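Local structure of member of s1p family of ribosomal proteins (Pyrococcus furiosus, 5YH1) at the interface of chains A and B. The protein binds manganese through its DHH domain, the part present here, and probably acts as an exonuclease on nucleic acid. Numbering follows the deposited sequence. Chains: chain A/B, Member of s1p family of ribosomal proteins.

Contacts 1, 2 and 3 are three patches of the A–B interface, strung along helix 109-126 of chain B, which gives B:Leu109 to contact 2, B:Leu113, B:Ile116 and B:Ile117 to contact 3 and its last turn to contact 1. The C-alpha centres of contacts 1 and 2 lie about 28 Å apart; that of contact 3 is about 18 Å from the first and about 10 Å from the second. Contact 3 is mainly apolar, apart from the A:Glu263–B:Arg150 salt bridge it shares with contact 2; contact 1 adds a separate one. The deposited assembly holds three copies, and this interface, not an exact two-fold, may not be biological.

Contact 1: the interface of chains A and B. Residues chain A 91, 94; chain B 125-126.
The C-terminal turn of helix 109-126 in chain B brings B:Arg125 against the loop residue A:Glu91 and the short helix 92-96 of chain A, which carries A:Trp94. B:Arg125 takes the carboxylate side-on, with NE donating to A:Glu91 OE2 at 3.0 Å and the terminal nitrogen NH2 donating to A:Glu91 OE1, also at 3.0 Å. This is a two-pronged salt bridge, but not a flat one: carboxylate and guanidinium planes are 31° apart. The NE bond is the straighter, and its acceptor lies in the guanidinium plane; OE1 is instead approached by NH2 from above the carboxylate plane. A bend at chi2 of A:Glu91 (-90°) turns its carboxylate toward the arginine, whose chain it meets nearly at a right angle.

The second surface is A:Trp94. The arginine, extended from CG to NE, runs antiparallel to the tryptophan side chain, with guanidinium and indole planes 9° apart. Its CG sits over the five-membered ring, 3.7 Å from the ring centroid, a CH-pi contact. Further along, A:Trp94 CB covers the centre of the guanidinium face, coming within 3.5 Å of B:Arg125 CZ. On the chain B side, the ring of B:Phe126 turns a face to B:Arg125 CG, so the aliphatic stem is held between two aromatic groups. The site therefore joins a helix end in chain B to the loop and short helix preceding strand 97-102 in chain A.

Contact 2: the interface of chains A and B. Residues chain A 262-263, 296, 299, 303; chain B 109, 150.
Salt bridges dominate where B:Arg150 enters between A:Glu263 and A:Glu299. Side-on, NE donates to A:Glu263 OE2 and NH2 to A:Glu263 OE1, each at 2.7 Å and both nearly straight. Both oxygens are met on their syn sides, although the carboxylate, brought to this edge by a bend at chi2 (-55°), is turned 32° from the guanidinium plane. End-on, NH1 reaches A:Glu299 OE1 at 3.2 Å through that oxygen's syn lone pair, whereas NH2 meets A:Glu299 OE2 at 2.9 Å from above the carboxylate plane. NH2 thus bonds to both glutamates. Replacing B:Arg150 by an alanine removes the guanidinium, and both carboxylates would probably be left without their cationic partner.

Hydrogen bonds within chain A form the second shell. A:His262 ND1 donates to A:Glu263 OE1 in the imidazole plane at 2.7 Å, so this oxygen is gripped by two donors. A:Lys303 NZ donates to A:His262 NE2 at 3.1 Å. Bonds at both ring nitrogens fix the imidazole's rotation.

Among apolar contacts, A:Ile296 CG1 packs on one guanidinium face toward the rim, 3.7 Å from B:Arg150 CZ, and B:Leu109 CD2, from the arginine's own chain, on the other, likewise off-centre. The other leucine methyl, CD1, packs on A:His262 CE1 at 3.6 Å.

In the fold, helices 250-267 and 286-311 of chain A supply the acceptors, while helix 145-152 and the first turn of helix 109-126 supply the chain B residues.

Contact 3: the interface of chains A and B. Residues chain A 263, 267, 272, 275; chain B 113, 116-117, 150.
Apolar packing joins A:Ile275 and A:Gly272 to one side of helix 109-126 of chain B, formed by B:Leu113, B:Ile116 and B:Ile117. The delta methyl of A:Ile275 does most of the touching: CD1 lies 3.6 Å from B:Ile116 CG2. The same methyl also meets B:Ile117 CG1 and, slightly farther off, B:Leu113 CD2. With CG1 anti to the carbonyl carbon (chi1 -48°) and chi2 extended at 178°, this methyl is carried out toward all three residues. The A:Ile275 side chain crosses those of B:Ile116 and B:Ile117 at about right angles, so branches meet rather than run alongside. At A:Gly272, where no side chain intervenes, B:Ile117 CD1 comes to 3.8 Å from the backbone CA.

A:Glu263, already held by B:Arg150, also touches B:Leu113 in a van der Waals contact: the methyl CD2 packs against OE2 at 3.5 Å, and the leucine crosses the glutamate side chain roughly perpendicularly. The other methyl, CD1, lies 3.8 Å from the A:Glu263 backbone O.

Within chain A the indole of A:Trp267 lies between A:Glu263 O over one face and A:Gly272 CA over the other, each toward its rim, which probably steadies the loop against the end of helix 250-267. The site adds an apolar patch to the A–B association, beside the charged cluster; the structure alone does not show whether this association is the biological one.

Contact 1: the interface of chains A and B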
# COMPACT_ATOMS: atom_id res chain seq x y z
N GLU A 91 15.59 11.51 -22.44
CA GLU A 91 14.66 10.76 -21.58
C GLU A 91 14.85 9.24 -21.70
O GLU A 91 14.27 8.48 -20.92
CB GLU A 91 13.21 11.15 -21.91
CG GLU A 91 12.82 12.56 -21.49
CD GLU A 91 12.25 12.62 -20.08
OE1 GLU A 91 11.10 12.16 -19.89
OE2 GLU A 91 12.93 13.13 -19.16
N TRP A 94 15.71 7.10 -18.62
CA TRP A 94 14.64 6.97 -17.65
C TRP A 94 13.56 6.05 -18.15
O TRP A 94 12.91 5.36 -17.38
CB TRP A 94 14.06 8.35 -17.31
CG TRP A 94 15.11 9.22 -16.71
CD1 TRP A 94 15.91 10.11 -17.36
CD2 TRP A 94 15.54 9.21 -15.35
NE1 TRP A 94 16.79 10.68 -16.47
CE2 TRP A 94 16.58 10.14 -15.23
CE3 TRP A 94 15.12 8.50 -14.21
CZ2 TRP A 94 17.23 10.40 -14.02
CZ3 TRP A 94 15.76 8.76 -13.00
CH2 TRP A 94 16.80 9.69 -12.92
N ARG B 125 16.84 14.41 -13.64
CA ARG B 125 16.10 14.28 -14.90
C ARG B 125 15.77 15.63 -15.55
O ARG B 125 15.86 15.77 -16.76
CB ARG B 125 14.83 13.48 -14.65
CG ARG B 125 14.13 13.00 -15.89
CD ARG B 125 12.97 12.11 -15.49
NE ARG B 125 12.33 11.54 -16.66
CZ ARG B 125 11.46 10.53 -16.62
NH1 ARG B 125 11.13 9.97 -15.47
NH2 ARG B 125 10.93 10.08 -17.74
N PHE B 126 15.37 16.61 -14.74
CA PHE B 126 14.94 17.91 -15.27
C PHE B 126 15.86 19.07 -14.88
O PHE B 126 15.61 20.19 -15.28
CB PHE B 126 13.52 18.22 -14.81
CG PHE B 126 12.54 17.12 -15.11
CD1 PHE B 126 12.23 16.81 -16.43
CD2 PHE B 126 11.95 16.39 -14.09
CE1 PHE B 126 11.33 15.79 -16.71
CE2 PHE B 126 11.06 15.38 -14.37
CZ PHE B 126 10.75 15.07 -15.68

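Contact 2: the interface of chains A and B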
# COMPACT_ATOMS: atom_id res chain seq x y z
N HIS A 262 19.01 -1.38 6.43
CA HIS A 262 18.16 -0.53 7.27
C HIS A 262 17.35 0.42 6.39
O HIS A 262 16.13 0.41 6.42
CB HIS A 262 19.02 0.24 8.28
CG HIS A 262 18.25 1.21 9.12
ND1 HIS A 262 18.01 2.51 8.73
CD2 HIS A 262 17.70 1.07 10.35
CE1 HIS A 262 17.34 3.13 9.68
NE2 HIS A 262 17.13 2.28 10.67
N GLU A 263 18.04 1.22 5.57
CA GLU A 263 17.35 2.14 4.68
C GLU A 263 16.35 1.43 3.75
O GLU A 263 15.24 1.93 3.54
CB GLU A 263 18.34 3.00 3.86
CG GLU A 263 19.27 3.87 4.70
CD GLU A 263 18.54 4.79 5.67
OE1 GLU A 263 18.37 4.40 6.85
OE2 GLU A 263 18.15 5.90 5.27
N ILE A 296 23.89 7.60 9.53
CA ILE A 296 22.89 6.55 9.66
C ILE A 296 23.38 5.39 10.53
O ILE A 296 22.63 4.88 11.36
CB ILE A 296 22.42 6.03 8.27
CG1 ILE A 296 21.73 7.17 7.50
CG2 ILE A 296 21.48 4.84 8.41
CD1 ILE A 296 21.58 6.92 6.01
N GLU A 299 22.73 5.24 14.39
CA GLU A 299 21.30 5.06 14.59
C GLU A 299 20.93 3.59 14.43
O GLU A 299 20.20 3.04 15.24
CB GLU A 299 20.59 5.99 13.60
CG GLU A 299 19.12 5.78 13.31
CD GLU A 299 18.64 6.75 12.23
OE1 GLU A 299 19.23 7.86 12.11
OE2 GLU A 299 17.71 6.38 11.49
N LYS A 303 19.62 1.03 17.49
CA LYS A 303 18.38 0.24 17.41
C LYS A 303 18.63 -1.23 17.67
O LYS A 303 17.89 -1.87 18.41
CB LYS A 303 17.73 0.36 16.04
CG LYS A 303 17.07 1.69 15.77
CD LYS A 303 16.41 1.65 14.40
CE LYS A 303 15.90 3.02 14.01
NZ LYS A 303 15.04 2.96 12.80
N LEU B 109 10.94 7.89 8.47
CA LEU B 109 11.96 7.59 7.46
C LEU B 109 11.34 7.24 6.11
O LEU B 109 11.88 7.63 5.08
CB LEU B 109 12.91 6.47 7.92
CG LEU B 109 13.86 6.84 9.06
CD1 LEU B 109 14.88 5.73 9.29
CD2 LEU B 109 14.57 8.15 8.80
N ARG B 150 19.53 12.87 7.20
CA ARG B 150 19.50 12.44 5.82
C ARG B 150 19.35 13.60 4.86
O ARG B 150 20.07 13.66 3.85
CB ARG B 150 18.40 11.39 5.62
CG ARG B 150 18.77 10.06 6.25
CD ARG B 150 17.55 9.21 6.47
NE ARG B 150 17.85 7.90 7.03
CZ ARG B 150 18.12 7.67 8.31
NH1 ARG B 150 18.18 8.67 9.20
NH2 ARG B 150 18.36 6.42 8.71

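Contact 3: the interface of chains A and B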
# COMPACT_ATOMS: atom_id res chain seq x y z
N GLU A 263 18.04 1.22 5.57
CA GLU A 263 17.35 2.14 4.68
C GLU A 263 16.35 1.43 3.75
O GLU A 263 15.24 1.93 3.54
CB GLU A 263 18.34 3.00 3.86
CG GLU A 263 19.27 3.87 4.70
CD GLU A 263 18.54 4.79 5.67
OE1 GLU A 263 18.37 4.40 6.85
OE2 GLU A 263 18.15 5.90 5.27
N TRP A 267 12.37 2.31 2.75
CA TRP A 267 11.90 2.77 1.45
C TRP A 267 11.14 1.68 0.67
O TRP A 267 10.57 1.97 -0.37
CB TRP A 267 13.01 3.44 0.62
CG TRP A 267 14.10 2.59 0.04
CD1 TRP A 267 13.96 1.43 -0.65
CD2 TRP A 267 15.51 2.88 0.04
NE1 TRP A 267 15.19 0.95 -1.05
CE2 TRP A 267 16.16 1.83 -0.64
CE3 TRP A 267 16.29 3.92 0.56
CZ2 TRP A 267 17.55 1.78 -0.80
CZ3 TRP A 267 17.67 3.87 0.39
CH2 TRP A 267 18.28 2.81 -0.28
N GLY A 272 15.51 3.34 -4.25
CA GLY A 272 16.61 4.04 -3.59
C GLY A 272 17.50 4.87 -4.49
O GLY A 272 18.53 5.37 -4.04
N ILE A 275 20.14 7.68 -3.61
CA ILE A 275 20.67 7.38 -2.28
C ILE A 275 21.60 6.17 -2.32
O ILE A 275 22.73 6.24 -1.83
CB ILE A 275 19.53 7.11 -1.27
CG1 ILE A 275 18.47 8.22 -1.36
CG2 ILE A 275 20.09 7.04 0.15
CD1 ILE A 275 17.28 8.03 -0.44
N LEU B 113 12.60 9.44 3.00
CA LEU B 113 13.32 8.70 1.96
C LEU B 113 12.61 8.84 0.62
O LEU B 113 13.25 9.00 -0.42
CB LEU B 113 13.52 7.23 2.36
CG LEU B 113 14.51 7.08 3.53
CD1 LEU B 113 14.50 5.65 4.06
CD2 LEU B 113 15.92 7.49 3.13
N ILE B 116 13.43 12.32 -0.65
CA ILE B 116 14.78 12.38 -1.21
C ILE B 116 14.85 11.69 -2.59
O ILE B 116 15.43 12.22 -3.53
CB ILE B 116 15.82 11.79 -0.22
CG1 ILE B 116 15.94 12.71 1.00
CG2 ILE B 116 17.20 11.63 -0.88
CD1 ILE B 116 16.68 12.11 2.18
N ILE B 117 14.23 10.53 -2.73
CA ILE B 117 14.25 9.82 -4.03
C ILE B 117 13.55 10.67 -5.09
O ILE B 117 14.08 10.85 -6.19
CB ILE B 117 13.62 8.42 -3.91
CG1 ILE B 117 14.52 7.53 -3.06
CG2 ILE B 117 13.37 7.80 -5.29
CD1 ILE B 117 13.81 6.36 -2.40
N ARG B 150 19.53 12.87 7.20
CA ARG B 150 19.50 12.44 5.82
C ARG B 150 19.35 13.60 4.86
O ARG B 150 20.07 13.66 3.85
CB ARG B 150 18.40 11.39 5.62
CG ARG B 150 18.77 10.06 6.25
CD ARG B 150 17.55 9.21 6.47
NE ARG B 150 17.85 7.90 7.03
CZ ARG B 150 18.12 7.67 8.31
NH1 ARG B 150 18.18 8.67 9.20
NH2 ARG B 150 18.36 6.42 8.71